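Local coordinates for protein telomere length regulator taz1 (Schizosaccharomyces pombe, PDB 4ZMI) that binds double-stranded telomeric DNA and regulates telomere length, the part here being its helical, TRF-family domain, at residues Phe73-Phe78 with Ser100-Thr105. Sequence-based numbering, arbitrary orientation.
Sequences FRTIFF and SIQFFT
Thr75 and Gln102 bring the two backbones closest, their CA atoms 5.8 Å apart, where the chain, extended over Thr75-Phe77, passes the 100-105 part of helix 95-107. The Thr75 hydroxyl, with OG1 anti to the backbone N (chi1 -178°), reaches the helix and donates to Thr105, OG1 to OG1 2.9 Å. Thr105 passes the chain of bonds on: its OG1 lies between its own N and carbonyl carbon and donates to the carbonyl O of Gln102, one turn back, at 2.6 Å. Its methyl CG2 meanwhile rests on Arg74 O at 3.6 Å. A valine in place of Thr105 would probably leave the Thr75 hydroxyl without its acceptor on the helix. Gln102 stretches past Thr75, CG against OG1, and its NE2 donates to Ile76 O (3.2 Å) with a bent N-H...O angle of 139°. The same amide meets the rim of the Phe78 ring at CE1, the two planes 79° apart, while Ile76 CG2 sits over one face of that ring, offset toward the rim. This buried loop-to-helix packing, inside an all-helical TRF-family domain, sets the linker after helix 52-68 and the start of helix 78-83 on helix 95-107; helix 118-130 meets Thr75 through Thr119 and Ser122, and Phe228 of helix 214-229 packs on Gln102.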
loop_
_atom_site.group_PDB
_atom_site.type_symbol
_atom_site.label_atom_id
_atom_site.label_comp_id
_atom_site.label_asym_id
_atom_site.label_seq_id
_atom_site.Cartn_x
_atom_site.Cartn_y
_atom_site.Cartn_z
ATOM N N PHE A 73 10.482 2.916 1.629
ATOM C CA PHE A 73 9.280 2.310 2.222
ATOM C C PHE A 73 8.411 1.618 1.176
ATOM O O PHE A 73 7.207 1.445 1.358
ATOM C CB PHE A 73 8.521 3.326 3.099
ATOM C CG PHE A 73 9.284 3.688 4.318
ATOM C CD1 PHE A 73 10.233 4.699 4.282
ATOM C CD2 PHE A 73 9.141 2.961 5.470
ATOM C CE1 PHE A 73 10.992 4.990 5.386
ATOM C CE2 PHE A 73 9.892 3.260 6.585
ATOM C CZ PHE A 73 10.816 4.276 6.545
ATOM N N ARG A 74 9.055 1.290 0.055
ATOM C CA ARG A 74 8.580 0.278 -0.893
ATOM C C ARG A 74 7.560 0.770 -1.891
ATOM O O ARG A 74 7.186 0.035 -2.810
ATOM C CB ARG A 74 8.024 -0.942 -0.151
ATOM C CG ARG A 74 9.032 -1.577 0.777
ATOM C CD ARG A 74 8.380 -2.255 1.982
ATOM N NE ARG A 74 8.658 -3.678 1.942
ATOM C CZ ARG A 74 7.791 -4.578 1.510
ATOM N NH1 ARG A 74 6.589 -4.176 1.127
ATOM N NH2 ARG A 74 8.118 -5.865 1.479
ATOM N N THR A 75 7.100 1.999 -1.711
ATOM C CA THR A 75 6.032 2.506 -2.555
ATOM C C THR A 75 6.013 4.032 -2.452
ATOM O O THR A 75 6.885 4.639 -1.832
ATOM C CB THR A 75 4.677 1.936 -2.097
ATOM O OG1 THR A 75 3.642 2.394 -2.966
ATOM C CG2 THR A 75 4.383 2.435 -0.716
ATOM N N ILE A 76 5.011 4.634 -3.069
ATOM C CA ILE A 76 4.915 6.075 -3.177
ATOM C C ILE A 76 3.990 6.636 -2.118
ATOM O O ILE A 76 2.921 6.084 -1.873
ATOM C CB ILE A 76 4.295 6.454 -4.514
ATOM C CG1 ILE A 76 5.158 5.944 -5.668
ATOM C CG2 ILE A 76 4.076 7.958 -4.576
ATOM C CD1 ILE A 76 6.547 6.532 -5.682
ATOM N N PHE A 77 4.377 7.751 -1.512
ATOM C CA PHE A 77 3.566 8.352 -0.472
ATOM C C PHE A 77 3.012 9.699 -0.838
ATOM O O PHE A 77 3.720 10.716 -0.797
ATOM C CB PHE A 77 4.357 8.409 0.821
ATOM C CG PHE A 77 4.594 7.063 1.394
ATOM C CD1 PHE A 77 5.678 6.313 0.992
ATOM C CD2 PHE A 77 3.670 6.506 2.275
ATOM C CE1 PHE A 77 5.886 5.050 1.504
ATOM C CE2 PHE A 77 3.854 5.251 2.800
ATOM C CZ PHE A 77 4.967 4.499 2.409
ATOM N N PHE A 78 1.726 9.701 -1.171
ATOM C CA PHE A 78 1.064 10.918 -1.595
ATOM C C PHE A 78 0.942 11.924 -0.463
ATOM O O PHE A 78 1.010 13.138 -0.690
ATOM C CB PHE A 78 -0.275 10.610 -2.265
ATOM C CG PHE A 78 -0.127 9.926 -3.597
ATOM C CD1 PHE A 78 -0.275 8.561 -3.709
ATOM C CD2 PHE A 78 0.203 10.653 -4.729
ATOM C CE1 PHE A 78 -0.114 7.929 -4.924
ATOM C CE2 PHE A 78 0.359 10.029 -5.944
ATOM C CZ PHE A 78 0.200 8.668 -6.046
ATOM N N SER A 100 -0.213 4.569 -10.929
ATOM C CA SER A 100 0.071 3.300 -11.581
ATOM C C SER A 100 1.209 2.559 -10.889
ATOM O O SER A 100 1.088 1.372 -10.601
ATOM C CB SER A 100 0.394 3.495 -13.065
ATOM O OG SER A 100 -0.739 3.965 -13.780
ATOM N N ILE A 101 2.310 3.254 -10.622
ATOM C CA ILE A 101 3.459 2.634 -9.958
ATOM C C ILE A 101 3.054 2.070 -8.582
ATOM O O ILE A 101 3.415 0.948 -8.208
ATOM C CB ILE A 101 4.613 3.653 -9.777
ATOM C CG1 ILE A 101 5.074 4.183 -11.133
ATOM C CG2 ILE A 101 5.782 3.025 -9.043
ATOM C CD1 ILE A 101 5.415 5.653 -11.113
ATOM N N GLN A 102 2.290 2.850 -7.836
ATOM C CA GLN A 102 1.855 2.420 -6.516
ATOM C C GLN A 102 0.964 1.157 -6.602
ATOM O O GLN A 102 1.097 0.236 -5.791
ATOM C CB GLN A 102 1.137 3.575 -5.827
ATOM C CG GLN A 102 0.590 3.269 -4.458
ATOM C CD GLN A 102 -0.329 4.361 -3.965
ATOM O OE1 GLN A 102 -1.422 4.543 -4.494
ATOM N NE2 GLN A 102 0.117 5.110 -2.959
ATOM N N PHE A 103 0.080 1.126 -7.601
ATOM C CA PHE A 103 -0.788 -0.029 -7.881
ATOM C C PHE A 103 0.057 -1.284 -7.974
ATOM O O PHE A 103 -0.188 -2.275 -7.276
ATOM C CB PHE A 103 -1.511 0.173 -9.215
ATOM C CG PHE A 103 -2.820 -0.549 -9.326
ATOM C CD1 PHE A 103 -4.000 0.164 -9.464
ATOM C CD2 PHE A 103 -2.872 -1.934 -9.309
ATOM C CE1 PHE A 103 -5.213 -0.491 -9.566
ATOM C CE2 PHE A 103 -4.083 -2.595 -9.409
ATOM C CZ PHE A 103 -5.257 -1.870 -9.536
ATOM N N PHE A 104 1.071 -1.224 -8.833
ATOM C CA PHE A 104 1.994 -2.338 -9.002
ATOM C C PHE A 104 2.603 -2.753 -7.677
ATOM O O PHE A 104 2.666 -3.936 -7.369
ATOM C CB PHE A 104 3.110 -2.009 -9.999
ATOM C CG PHE A 104 4.204 -3.040 -10.031
ATOM C CD1 PHE A 104 4.049 -4.204 -10.758
ATOM C CD2 PHE A 104 5.360 -2.865 -9.302
ATOM C CE1 PHE A 104 5.039 -5.160 -10.777
ATOM C CE2 PHE A 104 6.346 -3.822 -9.309
ATOM C CZ PHE A 104 6.193 -4.963 -10.050
ATOM N N THR A 105 3.053 -1.775 -6.896
ATOM C CA THR A 105 3.704 -2.087 -5.633
ATOM C C THR A 105 2.698 -2.696 -4.657
ATOM O O THR A 105 3.050 -3.552 -3.855
ATOM C CB THR A 105 4.429 -0.871 -5.031
ATOM O OG1 THR A 105 3.501 0.198 -4.809
ATOM C CG2 THR A 105 5.516 -0.397 -5.989
#